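Local coordinates for protein beta-hydroxyacid dehydrogenase, 3-hydroxyisobutyrate dehydrogenase (Saccharomonospora xinjiangensis XJ-54, PDB 6GRL) that acts as an S-selective imine reductase of the HIBADH-related family and probably draws on NADP(H) as its cofactor, at residues A20-V25 with G43-V48; S77-V82 with V105-T110; G128-D133 with S155-D160; T24-G29 with D71-A76; D133-G138 with G180-E185. All coordinates share one frame; numbering follows the deposited sequence.

Interaction 1: A20-V25 with G43-V48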
# COMPACT_ATOMS: atom_id res chain seq x y z
N ALA A 20 -24.58 4.21 15.79
CA ALA A 20 -23.68 3.80 14.73
C ALA A 20 -24.45 3.66 13.42
O ALA A 20 -25.58 3.17 13.41
CB ALA A 20 -22.98 2.49 15.08
N ASP A 21 -23.83 4.09 12.33
CA ASP A 21 -24.50 4.06 11.04
C ASP A 21 -24.57 2.62 10.52
O ASP A 21 -23.64 1.84 10.73
CB ASP A 21 -23.77 4.94 10.03
CG ASP A 21 -23.68 6.38 10.48
OD1 ASP A 21 -22.55 6.93 10.50
OD2 ASP A 21 -24.72 6.97 10.81
N PRO A 22 -25.65 2.25 9.84
CA PRO A 22 -25.69 0.94 9.17
C PRO A 22 -24.58 0.84 8.13
O PRO A 22 -24.23 1.82 7.47
CB PRO A 22 -27.08 0.91 8.52
CG PRO A 22 -27.89 1.88 9.32
CD PRO A 22 -26.94 2.97 9.72
N VAL A 23 -24.02 -0.36 8.00
CA VAL A 23 -22.91 -0.62 7.09
C VAL A 23 -23.19 -1.91 6.33
O VAL A 23 -23.69 -2.89 6.91
CB VAL A 23 -21.57 -0.72 7.85
CG1 VAL A 23 -20.43 -1.08 6.90
CG2 VAL A 23 -21.26 0.59 8.57
N THR A 24 -22.87 -1.92 5.04
CA THR A 24 -22.93 -3.12 4.22
C THR A 24 -21.50 -3.51 3.84
O THR A 24 -20.71 -2.66 3.43
CB THR A 24 -23.77 -2.90 2.96
OG1 THR A 24 -25.15 -2.79 3.33
CG2 THR A 24 -23.59 -4.06 1.98
N VAL A 25 -21.17 -4.79 3.99
CA VAL A 25 -19.87 -5.33 3.60
C VAL A 25 -20.10 -6.35 2.49
O VAL A 25 -20.80 -7.35 2.70
CB VAL A 25 -19.12 -5.96 4.78
CG1 VAL A 25 -17.79 -6.54 4.31
CG2 VAL A 25 -18.90 -4.93 5.88
N GLY A 43 -21.16 -1.95 17.09
CA GLY A 43 -22.57 -1.62 17.18
C GLY A 43 -23.25 -1.27 15.88
O GLY A 43 -24.45 -0.96 15.90
N HIS A 44 -22.55 -1.32 14.75
CA HIS A 44 -23.17 -1.01 13.48
C HIS A 44 -24.14 -2.12 13.08
O HIS A 44 -23.84 -3.31 13.20
CB HIS A 44 -22.12 -0.86 12.38
CG HIS A 44 -21.15 0.25 12.62
ND1 HIS A 44 -21.37 1.54 12.19
CD2 HIS A 44 -19.94 0.26 13.22
CE1 HIS A 44 -20.35 2.30 12.53
NE2 HIS A 44 -19.46 1.55 13.15
N ARG A 45 -25.32 -1.72 12.60
CA ARG A 45 -26.23 -2.65 11.95
C ARG A 45 -25.57 -3.08 10.64
O ARG A 45 -25.64 -2.38 9.64
CB ARG A 45 -27.59 -2.01 11.70
CG ARG A 45 -28.57 -2.91 10.97
CD ARG A 45 -29.95 -2.29 10.89
NE ARG A 45 -30.01 -1.17 9.95
CZ ARG A 45 -30.17 -1.30 8.64
NH1 ARG A 45 -30.30 -2.51 8.10
NH2 ARG A 45 -30.20 -0.23 7.86
N THR A 46 -24.92 -4.24 10.66
CA THR A 46 -24.07 -4.68 9.57
C THR A 46 -24.77 -5.73 8.72
O THR A 46 -25.25 -6.74 9.25
CB THR A 46 -22.75 -5.24 10.12
OG1 THR A 46 -22.16 -4.26 11.00
CG2 THR A 46 -21.78 -5.56 9.00
N THR A 47 -24.82 -5.49 7.42
CA THR A 47 -25.37 -6.43 6.45
C THR A 47 -24.23 -6.95 5.58
O THR A 47 -23.45 -6.16 5.04
CB THR A 47 -26.44 -5.76 5.59
OG1 THR A 47 -27.48 -5.25 6.44
CG2 THR A 47 -27.04 -6.76 4.61
N VAL A 48 -24.14 -8.27 5.45
CA VAL A 48 -23.02 -8.89 4.75
C VAL A 48 -23.53 -9.70 3.57
O VAL A 48 -24.67 -10.18 3.56
CB VAL A 48 -22.18 -9.78 5.69
CG1 VAL A 48 -21.59 -8.95 6.82
CG2 VAL A 48 -23.02 -10.93 6.24
O HOH W 1 -26.40 0.87 12.76

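Interaction 2: S77-V82 with V105-T110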
# COMPACT_ATOMS: atom_id res chain seq x y z
N SER A 77 -28.07 -0.27 3.58
CA SER A 77 -27.28 0.78 4.21
C SER A 77 -26.89 1.83 3.19
O SER A 77 -26.85 1.57 1.98
CB SER A 77 -26.02 0.22 4.89
OG SER A 77 -26.17 -1.14 5.23
N ARG A 78 -26.56 3.02 3.69
CA ARG A 78 -25.98 4.07 2.86
C ARG A 78 -24.48 3.88 2.68
O ARG A 78 -23.92 4.28 1.65
CB ARG A 78 -26.27 5.45 3.47
CG ARG A 78 -25.54 6.61 2.81
CD ARG A 78 -25.85 7.93 3.48
NE ARG A 78 -25.30 9.06 2.74
CZ ARG A 78 -24.21 9.73 3.10
NH1 ARG A 78 -23.55 9.40 4.21
NH2 ARG A 78 -23.78 10.75 2.36
N PHE A 79 -23.83 3.26 3.65
CA PHE A 79 -22.38 3.07 3.68
C PHE A 79 -22.07 1.65 3.22
O PHE A 79 -22.43 0.68 3.90
CB PHE A 79 -21.85 3.33 5.08
CG PHE A 79 -20.37 3.52 5.16
CD1 PHE A 79 -19.79 4.71 4.76
CD2 PHE A 79 -19.56 2.53 5.68
CE1 PHE A 79 -18.42 4.90 4.84
CE2 PHE A 79 -18.19 2.70 5.77
CZ PHE A 79 -17.62 3.89 5.35
N VAL A 80 -21.41 1.52 2.07
CA VAL A 80 -21.13 0.22 1.46
C VAL A 80 -19.63 0.04 1.36
O VAL A 80 -18.95 0.84 0.70
CB VAL A 80 -21.79 0.08 0.07
CG1 VAL A 80 -21.46 -1.27 -0.54
CG2 VAL A 80 -23.29 0.28 0.17
N VAL A 81 -19.11 -1.01 1.98
CA VAL A 81 -17.68 -1.33 1.98
C VAL A 81 -17.48 -2.56 1.10
O VAL A 81 -18.14 -3.59 1.30
CB VAL A 81 -17.16 -1.57 3.40
CG1 VAL A 81 -15.67 -1.88 3.37
CG2 VAL A 81 -17.44 -0.36 4.28
N VAL A 82 -16.56 -2.46 0.15
CA VAL A 82 -16.28 -3.53 -0.81
C VAL A 82 -14.90 -4.10 -0.49
O VAL A 82 -13.89 -3.40 -0.57
CB VAL A 82 -16.33 -3.02 -2.26
CG1 VAL A 82 -16.21 -4.18 -3.24
CG2 VAL A 82 -17.62 -2.24 -2.50
N VAL A 105 -22.40 5.96 -0.12
CA VAL A 105 -20.95 6.13 -0.06
C VAL A 105 -20.34 4.75 -0.26
O VAL A 105 -20.62 3.83 0.53
CB VAL A 105 -20.50 6.75 1.27
CG1 VAL A 105 -18.98 6.77 1.35
CG2 VAL A 105 -21.08 8.15 1.43
N LEU A 106 -19.54 4.59 -1.31
CA LEU A 106 -18.89 3.33 -1.62
C LEU A 106 -17.43 3.41 -1.21
O LEU A 106 -16.70 4.27 -1.71
CB LEU A 106 -19.02 2.99 -3.11
CG LEU A 106 -20.41 3.09 -3.74
CD1 LEU A 106 -20.36 2.62 -5.19
CD2 LEU A 106 -21.44 2.30 -2.95
N VAL A 107 -17.01 2.53 -0.31
CA VAL A 107 -15.63 2.47 0.16
C VAL A 107 -15.04 1.16 -0.33
O VAL A 107 -15.38 0.09 0.17
CB VAL A 107 -15.54 2.59 1.68
CG1 VAL A 107 -14.09 2.52 2.14
CG2 VAL A 107 -16.18 3.88 2.15
N ASN A 108 -14.14 1.25 -1.31
CA ASN A 108 -13.53 0.08 -1.92
C ASN A 108 -12.18 -0.17 -1.26
O ASN A 108 -11.26 0.65 -1.38
CB ASN A 108 -13.37 0.26 -3.43
CG ASN A 108 -12.84 -0.98 -4.12
OD1 ASN A 108 -12.81 -2.07 -3.54
ND2 ASN A 108 -12.43 -0.83 -5.37
N LEU A 109 -12.06 -1.30 -0.56
CA LEU A 109 -10.83 -1.70 0.10
C LEU A 109 -10.15 -2.86 -0.63
O LEU A 109 -9.24 -3.48 -0.08
CB LEU A 109 -11.09 -2.09 1.55
CG LEU A 109 -11.79 -1.03 2.41
CD1 LEU A 109 -12.00 -1.54 3.83
CD2 LEU A 109 -10.98 0.26 2.43
N THR A 110 -10.58 -3.16 -1.85
CA THR A 110 -10.02 -4.26 -2.62
C THR A 110 -8.74 -3.81 -3.33
O THR A 110 -8.61 -2.66 -3.76
CB THR A 110 -11.04 -4.76 -3.65
OG1 THR A 110 -12.29 -5.00 -2.99
CG2 THR A 110 -10.57 -6.04 -4.31

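Interaction 3: G128-D133 with S155-D160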
# COMPACT_ATOMS: atom_id res chain seq x y z
N GLY A 128 -24.51 8.58 -8.84
CA GLY A 128 -24.86 9.45 -7.74
C GLY A 128 -24.29 9.06 -6.40
O GLY A 128 -24.78 9.53 -5.37
N ALA A 129 -23.26 8.22 -6.39
CA ALA A 129 -22.63 7.78 -5.15
C ALA A 129 -21.26 8.42 -5.00
O ALA A 129 -20.56 8.67 -5.99
CB ALA A 129 -22.50 6.25 -5.11
N GLU A 130 -20.89 8.69 -3.76
CA GLU A 130 -19.53 9.09 -3.44
C GLU A 130 -18.63 7.86 -3.36
O GLU A 130 -19.09 6.74 -3.11
CB GLU A 130 -19.48 9.88 -2.13
CG GLU A 130 -20.02 11.29 -2.24
CD GLU A 130 -20.22 11.95 -0.89
OE1 GLU A 130 -20.31 11.22 0.12
OE2 GLU A 130 -20.27 13.20 -0.84
N TYR A 131 -17.34 8.07 -3.59
CA TYR A 131 -16.41 6.95 -3.69
C TYR A 131 -15.12 7.25 -2.94
O TYR A 131 -14.54 8.33 -3.11
CB TYR A 131 -16.09 6.62 -5.16
CG TYR A 131 -15.14 5.46 -5.33
CD1 TYR A 131 -15.59 4.15 -5.24
CD2 TYR A 131 -13.79 5.68 -5.58
CE1 TYR A 131 -14.72 3.09 -5.39
CE2 TYR A 131 -12.91 4.62 -5.73
CZ TYR A 131 -13.38 3.33 -5.64
OH TYR A 131 -12.52 2.28 -5.80
N LEU A 132 -14.69 6.30 -2.12
CA LEU A 132 -13.38 6.34 -1.49
C LEU A 132 -12.66 5.04 -1.80
O LEU A 132 -13.25 3.96 -1.70
CB LEU A 132 -13.49 6.53 0.03
CG LEU A 132 -13.95 7.90 0.54
CD1 LEU A 132 -14.25 7.84 2.03
CD2 LEU A 132 -12.89 8.96 0.25
N ASP A 133 -11.40 5.15 -2.20
CA ASP A 133 -10.56 3.99 -2.43
C ASP A 133 -9.62 3.82 -1.25
O ASP A 133 -8.95 4.78 -0.84
CB ASP A 133 -9.77 4.11 -3.73
CG ASP A 133 -9.30 2.77 -4.24
OD1 ASP A 133 -8.10 2.45 -4.08
OD2 ASP A 133 -10.13 2.03 -4.80
N SER A 155 -12.73 11.86 -2.77
CA SER A 155 -13.30 13.13 -2.33
C SER A 155 -12.95 13.40 -0.88
O SER A 155 -13.17 12.56 -0.00
CB SER A 155 -14.82 13.12 -2.52
OG SER A 155 -15.43 14.13 -1.74
N ARG A 156 -12.41 14.59 -0.62
CA ARG A 156 -12.02 14.96 0.74
C ARG A 156 -13.24 15.10 1.64
O ARG A 156 -13.18 14.76 2.83
CB ARG A 156 -11.22 16.26 0.72
CG ARG A 156 -10.32 16.45 1.93
CD ARG A 156 -9.56 17.76 1.86
NE ARG A 156 -8.14 17.55 1.59
CZ ARG A 156 -7.58 17.69 0.39
NH1 ARG A 156 -6.28 17.48 0.24
NH2 ARG A 156 -8.32 18.04 -0.65
N SER A 157 -14.35 15.60 1.10
CA SER A 157 -15.56 15.76 1.91
C SER A 157 -16.09 14.41 2.37
O SER A 157 -16.56 14.27 3.51
CB SER A 157 -16.63 16.52 1.12
OG SER A 157 -17.07 15.76 0.01
N ALA A 158 -16.02 13.39 1.50
CA ALA A 158 -16.48 12.06 1.89
C ALA A 158 -15.56 11.44 2.93
O ALA A 158 -16.03 10.74 3.84
CB ALA A 158 -16.58 11.16 0.65
N PHE A 159 -14.26 11.69 2.83
CA PHE A 159 -13.33 11.17 3.82
C PHE A 159 -13.55 11.83 5.18
O PHE A 159 -13.59 11.16 6.21
CB PHE A 159 -11.89 11.36 3.36
CG PHE A 159 -10.87 10.95 4.38
CD1 PHE A 159 -10.49 9.63 4.52
CD2 PHE A 159 -10.30 11.90 5.23
CE1 PHE A 159 -9.56 9.25 5.46
CE2 PHE A 159 -9.37 11.53 6.18
CZ PHE A 159 -9.00 10.20 6.29
N ASP A 160 -13.68 13.16 5.19
CA ASP A 160 -13.83 13.88 6.45
C ASP A 160 -15.10 13.47 7.17
O ASP A 160 -15.11 13.32 8.40
CB ASP A 160 -13.82 15.39 6.20
CG ASP A 160 -12.47 15.89 5.71
OD1 ASP A 160 -11.45 15.25 6.01
OD2 ASP A 160 -12.44 16.94 5.03
O HOH W 2 -18.00 13.90 -2.64
O HOH W 3 -14.21 10.41 -4.70

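Interaction 4: T24-G29 with D71-A76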
# COMPACT_ATOMS: atom_id res chain seq x y z
N THR A 24 -22.87 -1.92 5.04
CA THR A 24 -22.93 -3.12 4.22
C THR A 24 -21.50 -3.51 3.84
O THR A 24 -20.71 -2.66 3.43
CB THR A 24 -23.77 -2.90 2.96
OG1 THR A 24 -25.15 -2.79 3.33
CG2 THR A 24 -23.59 -4.06 1.98
N VAL A 25 -21.17 -4.79 3.99
CA VAL A 25 -19.87 -5.33 3.60
C VAL A 25 -20.10 -6.35 2.49
O VAL A 25 -20.80 -7.35 2.70
CB VAL A 25 -19.12 -5.96 4.78
CG1 VAL A 25 -17.79 -6.54 4.31
CG2 VAL A 25 -18.90 -4.93 5.88
N LEU A 26 -19.51 -6.10 1.33
CA LEU A 26 -19.55 -7.04 0.21
C LEU A 26 -18.22 -7.78 0.15
O LEU A 26 -17.18 -7.18 -0.13
CB LEU A 26 -19.81 -6.31 -1.11
CG LEU A 26 -21.09 -5.48 -1.21
CD1 LEU A 26 -21.18 -4.81 -2.57
CD2 LEU A 26 -22.31 -6.36 -0.96
N GLY A 27 -18.26 -9.08 0.41
CA GLY A 27 -17.06 -9.89 0.39
C GLY A 27 -16.67 -10.37 1.77
O GLY A 27 -16.38 -9.57 2.66
N LEU A 28 -16.66 -11.69 1.97
CA LEU A 28 -16.37 -12.28 3.27
C LEU A 28 -15.21 -13.25 3.19
O LEU A 28 -15.24 -14.34 3.78
CB LEU A 28 -17.61 -12.95 3.84
CG LEU A 28 -18.72 -11.98 4.26
CD1 LEU A 28 -19.89 -12.74 4.85
CD2 LEU A 28 -18.20 -10.94 5.25
N GLY A 29 -14.16 -12.87 2.47
CA GLY A 29 -12.89 -13.54 2.61
C GLY A 29 -12.31 -13.25 3.99
O GLY A 29 -12.97 -12.72 4.88
N ASP A 71 -27.69 -6.68 -4.53
CA ASP A 71 -28.75 -5.69 -4.52
C ASP A 71 -29.38 -5.58 -3.13
O ASP A 71 -29.52 -4.48 -2.58
CB ASP A 71 -29.82 -6.04 -5.56
CG ASP A 71 -29.54 -5.41 -6.91
OD1 ASP A 71 -29.01 -4.28 -6.94
OD2 ASP A 71 -29.86 -6.04 -7.94
N GLU A 72 -29.77 -6.72 -2.55
CA GLU A 72 -30.32 -6.71 -1.20
C GLU A 72 -29.33 -6.15 -0.20
O GLU A 72 -29.73 -5.47 0.76
CB GLU A 72 -30.75 -8.13 -0.81
CG GLU A 72 -31.26 -8.27 0.61
CD GLU A 72 -31.60 -9.70 0.97
OE1 GLU A 72 -31.54 -10.57 0.08
OE2 GLU A 72 -31.91 -9.96 2.15
N ALA A 73 -28.04 -6.41 -0.40
CA ALA A 73 -27.04 -5.94 0.56
C ALA A 73 -26.90 -4.42 0.51
O ALA A 73 -26.87 -3.76 1.55
CB ALA A 73 -25.70 -6.62 0.28
N VAL A 74 -26.81 -3.85 -0.69
CA VAL A 74 -26.61 -2.40 -0.79
C VAL A 74 -27.87 -1.65 -0.39
O VAL A 74 -27.79 -0.50 0.07
CB VAL A 74 -26.14 -2.00 -2.21
CG1 VAL A 74 -24.84 -2.71 -2.56
CG2 VAL A 74 -27.22 -2.29 -3.24
N GLU A 75 -29.05 -2.26 -0.54
CA GLU A 75 -30.28 -1.61 -0.14
C GLU A 75 -30.41 -1.46 1.37
O GLU A 75 -31.28 -0.71 1.84
CB GLU A 75 -31.49 -2.38 -0.68
CG GLU A 75 -31.69 -2.21 -2.18
CD GLU A 75 -32.76 -3.13 -2.73
OE1 GLU A 75 -33.27 -3.99 -1.97
OE2 GLU A 75 -33.10 -3.00 -3.92
N ALA A 76 -29.56 -2.13 2.15
CA ALA A 76 -29.69 -2.12 3.60
C ALA A 76 -29.01 -0.92 4.25
O ALA A 76 -29.36 -0.59 5.39
CB ALA A 76 -29.12 -3.41 4.18

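Interaction 5: D133-G138 with G180-E185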
# COMPACT_ATOMS: atom_id res chain seq x y z
N ASP A 133 -11.40 5.15 -2.20
CA ASP A 133 -10.56 3.99 -2.43
C ASP A 133 -9.62 3.82 -1.25
O ASP A 133 -8.95 4.78 -0.84
CB ASP A 133 -9.77 4.11 -3.73
CG ASP A 133 -9.30 2.77 -4.24
OD1 ASP A 133 -8.10 2.45 -4.08
OD2 ASP A 133 -10.13 2.03 -4.80
N GLY A 134 -9.57 2.61 -0.70
CA GLY A 134 -8.72 2.33 0.43
C GLY A 134 -7.82 1.14 0.18
O GLY A 134 -8.18 0.21 -0.55
N LYS A 135 -6.65 1.17 0.81
CA LYS A 135 -5.69 0.07 0.74
C LYS A 135 -5.22 -0.25 2.15
O LYS A 135 -4.88 0.66 2.92
CB LYS A 135 -4.50 0.43 -0.17
CG LYS A 135 -4.90 0.65 -1.62
CD LYS A 135 -5.33 -0.65 -2.28
CE LYS A 135 -5.98 -0.41 -3.64
NZ LYS A 135 -7.43 -0.06 -3.53
N ILE A 136 -5.18 -1.54 2.48
CA ILE A 136 -4.95 -2.00 3.84
C ILE A 136 -3.53 -2.53 3.97
O ILE A 136 -3.07 -3.32 3.13
CB ILE A 136 -5.97 -3.09 4.24
CG1 ILE A 136 -7.39 -2.54 4.15
CG2 ILE A 136 -5.67 -3.62 5.64
CD1 ILE A 136 -8.46 -3.61 4.25
N MET A 137 -2.83 -2.10 5.02
CA MET A 137 -1.54 -2.65 5.40
C MET A 137 -1.74 -3.40 6.72
O MET A 137 -2.05 -2.78 7.74
CB MET A 137 -0.48 -1.56 5.55
CG MET A 137 -0.54 -0.49 4.47
SD MET A 137 1.10 -0.03 3.87
CE MET A 137 1.62 -1.56 3.10
N GLY A 138 -1.56 -4.71 6.69
CA GLY A 138 -1.72 -5.54 7.86
C GLY A 138 -2.53 -6.79 7.56
O GLY A 138 -3.06 -6.98 6.47
N GLY A 180 -6.96 7.44 -7.36
CA GLY A 180 -5.93 6.43 -7.48
C GLY A 180 -4.74 6.57 -6.57
O GLY A 180 -3.83 5.73 -6.63
N LEU A 181 -4.71 7.59 -5.70
CA LEU A 181 -3.51 7.86 -4.92
C LEU A 181 -3.24 6.78 -3.87
O LEU A 181 -2.08 6.48 -3.58
CB LEU A 181 -3.60 9.23 -4.26
CG LEU A 181 -3.36 10.42 -5.19
CD1 LEU A 181 -3.60 11.73 -4.46
CD2 LEU A 181 -1.96 10.37 -5.77
N ALA A 182 -4.29 6.21 -3.28
CA ALA A 182 -4.09 5.13 -2.31
C ALA A 182 -3.47 3.91 -2.98
O ALA A 182 -2.61 3.24 -2.40
CB ALA A 182 -5.41 4.77 -1.63
N ALA A 183 -3.90 3.62 -4.22
CA ALA A 183 -3.30 2.52 -4.96
C ALA A 183 -1.86 2.83 -5.34
O ALA A 183 -1.01 1.93 -5.34
CB ALA A 183 -4.13 2.22 -6.21
N VAL A 184 -1.56 4.09 -5.67
CA VAL A 184 -0.18 4.49 -5.94
C VAL A 184 0.68 4.27 -4.70
O VAL A 184 1.77 3.70 -4.77
CB VAL A 184 -0.13 5.96 -6.40
CG1 VAL A 184 1.32 6.43 -6.49
CG2 VAL A 184 -0.82 6.12 -7.73
N GLU A 185 0.18 4.72 -3.54
CA GLU A 185 0.93 4.56 -2.30
C GLU A 185 1.21 3.09 -2.01
O GLU A 185 2.33 2.72 -1.65
CB GLU A 185 0.14 5.20 -1.14
CG GLU A 185 0.87 5.20 0.19
CD GLU A 185 1.88 6.32 0.30
OE1 GLU A 185 1.77 7.30 -0.45
OE2 GLU A 185 2.79 6.21 1.16
O HOH W 4 -6.48 4.24 -5.00

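Interaction 1: A20-V25 with G43-V48
Val23 and Val25 on one side, Arg45 and Thr47 on the other, join two parallel strands, 23-26 and 46-49, in the first beta-alpha-beta unit of a Rossmann-type fold; helix 30-41 makes the crossover. The backbone bonds come first. Val23 N donates to Arg45 O at 3.1 Å, Thr47 N returns a bond to Val23 O at 2.9 Å, and Val25 N continues the ladder to Thr47 O. A CA-H group shares one of these acceptors, Thr46 CA lying 3.2 Å from Val23 O.

Before the strands begin, a side chain takes over the pairing. His44 ND1 donates to Asp21 O at 2.7 Å, the oxygen lying in the ring plane and receiving the N-H on a lone pair, while NE2 bonds to Glu168. With CG anti to the carbonyl carbon (chi1 -61°), the imidazole also takes Ala20 CB over one face, a CH-pi contact of 3.7 Å from Ala20 CB to the His44 ring centroid. A water further bridges Ala20 O and Arg45 N.

Apolar packing divides between the faces of the sheet. Val23, Thr46 and Val48 lean on helix 30-41, whereas Thr24 and Thr47 lie side by side on the other face. At the start of the strands, the Arg45 chain bends at chi3 (73°) in the modelled conformer; NH2 bonds to Ala76 O and rests 3.4 Å from Pro22 CB.

Interaction 2: S77-V82 with V105-T110
With CG anti to its backbone N (chi1 -165°), Phe79 leans its ring across toward strand 105-108, while Val107 turns CG2 anti to its own carbonyl carbon to meet it. Phe79 CZ comes within 3.5 Å of Val107 CG2, and farther down the ring Phe79 CE1 lies 4.0 Å from Val105 CG1. The Phe79 side chain also touches Ile165 and Leu166 of helix 156-166. An alanine in place of Phe79 would probably open a gap between Val105, Val107 and these two helix side chains. On the other face Leu106 lies alongside Val80 and sets CD2 3.8 Å from Val80 CB.

The backbones beneath are the parallel strands of the beta-alpha-beta unit 79-82, 87-95 and 105-108, at the centre of the Rossmann-type sheet. Val105 N to Arg78 O, Val80 N to Val105 O, Val107 N to Val80 O and Val82 N to Val107 O are nearly straight bonds, and the ladder runs one residue past the end of strand 105-108 with Leu109 N on Val82 O at 2.8 Å. Val105 CG2 sits over one face of the guanidinium at the end of the extended Arg78 chain, whose NE bonds to Gly103 O. On the Phe79 face, Val81 CG1 packs 3.7 Å from Leu109 CD1. In the modelled conformer Asn108 opens an Asx turn, its OD1 accepting from both Thr110 N and Thr110 OG1, and Thr110 OG1 is also bonded to Leu84 N.

Interaction 3: G128-D133 with S155-D160
The capped first turn of helix 156-166 packs across strand 130-137 of the Rossmann-type sheet, and Leu132 and Ala158 lie at the middle of the contact. The short segment axes pass 8.3 Å apart at 76°, and only a few side chains can reach across so steep a crossing. Leu132, its CG anti to the carbonyl carbon (chi1 -71°), spreads its two methyls over the turn. Leu132 CD2 lies 3.6 Å from Ser155 O, CD1 is close to Ala158 O and the CA of Phe159, and Leu132 CG faces Ala158 CB at 4.2 Å. The Glu130 chain, extended beyond CG, runs out along the same turn and brings OE1 to 3.8 Å from Ala158 CB. A carboxylate beside the amino end of a helix would probably be favoured by the helix dipole.

The polar join is made by water. One molecule accepts from Ser155 N at 2.8 Å and donates to Tyr131 O; a second donates to Glu130 OE2 and is bonded to Ser155 OG at 2.7 Å. Ser155 is the N-cap. In the modelled conformer its OG takes a hydrogen bond from Ser157 OG at 2.9 Å and a weak capping bond from Ala158 N. Tyr131 turns to the far side of the strand, where helix 114-126 covers it and the side chains of Asn108 and Asn120 bond to its hydroxyl. There Tyr131 OH donates to Asp133 OD2 at 2.6 Å, on the lone pair anti to the other carboxylate oxygen.

Interaction 4: T24-G29 with D71-A76
Thr24 of strand 23-26 and Ala73 of helix 70-74 bring their CA atoms to 6.2 Å, the nearest CA pair of a contact that lays the short helix against one face of the sheet. The threonine hydroxyl makes the single hydrogen bond between the two segments. OG1 stands anti to the carbonyl carbon (chi1 -71°) and from there donates to Ala73 O at 2.7 Å, 39° above the plane of that carbonyl. Ala76 N bonds to the same oxygen from the opposite face, and the carbonyl is thus gripped by two donors. In the modelled conformer Thr24 OG1 is also hydrogen-bonded to Ser77 OG, a second partner for the hydroxyl.

The methyl branch adds an apolar touch, Thr24 CG2 lying 3.7 Å from Ala73 CB. Two residues along the strand, Leu26 splits its branches between two successive helix residues: Leu26 CD2 meets Ala73 CB at 3.6 Å, and Leu26 CD1 reaches Val74 CG1 at 4.2 Å. Ala73 CB thus rests against both the threonine methyl and the leucine. Ala76 CB lies near Thr24 OG1.

Past Leu26 the chain turns away from helix 70-74. Gly27 takes a positive phi (111°) at which a side chain would jam against the preceding carbonyl, and Gly29 is the N-cap of helix 30-41. This strand-turn-helix with Gly27, Gly29 and Gly32 is consistent with the GxGxxG turn by which Rossmann folds bind dinucleotides.

Interaction 5: D133-G138 with G180-E185
Lys135 reaches toward Ala182 and Ala183 from its first carbon onward. CB lies 4.1 Å from Ala182 O, and CG, the side-chain atom that comes closest to the helix, lies 3.5 Å from the same oxygen. A bend at chi2 (-69°) then turns the chain past the first helical turn, and CE passes 4.1 Å from Ala183 CB. A second bend at chi4 folds NZ back to its own strand, where it forms a salt bridge with Asp133 OD1 at 2.7 Å and a hydrogen bond to Gly134 O at 3.1 Å; Thr110 O takes a further bond from it. An alanine at Lys135 would probably leave Asp133 OD1 without its charged mate and the Gly134 and Thr110 carbonyls without this donor.

Asp133, its OD2 held by Tyr131 OH, carries the polar link to the helix. A water donates to its OD1 and accepts from Ala183 N at 2.8 Å, while Asp133 O touches Ala182 CB. The short axes run 7.4 Å apart at 23°, nearly parallel. Strand 130-137, between strands 105-108 and 149-154, here meets the first turn of the long helix 181-209, which leads from the Rossmann-type domain into the helical C-terminal domain; Ala183 also rests on Pro114 of helix 114-126.

How the interactions relate
One sheet carries all five contacts, and its strand order sets their spacing. Interaction 1 and interaction 2 are neighbours, joined by Thr24 O and Val81 N at 2.7 Å. Interaction 4 shares Thr24 and Val25 with interaction 1, and Val48 CB packs 3.8 Å from Leu28 CD1 between them. Toward the other end, Leu106 N meets Glu130 O at 2.8 Å, coupling interaction 2 to interaction 3, and Asn108 O meets Gly134 N, coupling it to interaction 5. Interactions 3 and 5 share Asp133. The centre of interaction 4, which holds the glycine-rich turn that probably serves the cofactor, lies about 21 Å from the centre of interaction 5, the interdomain contact.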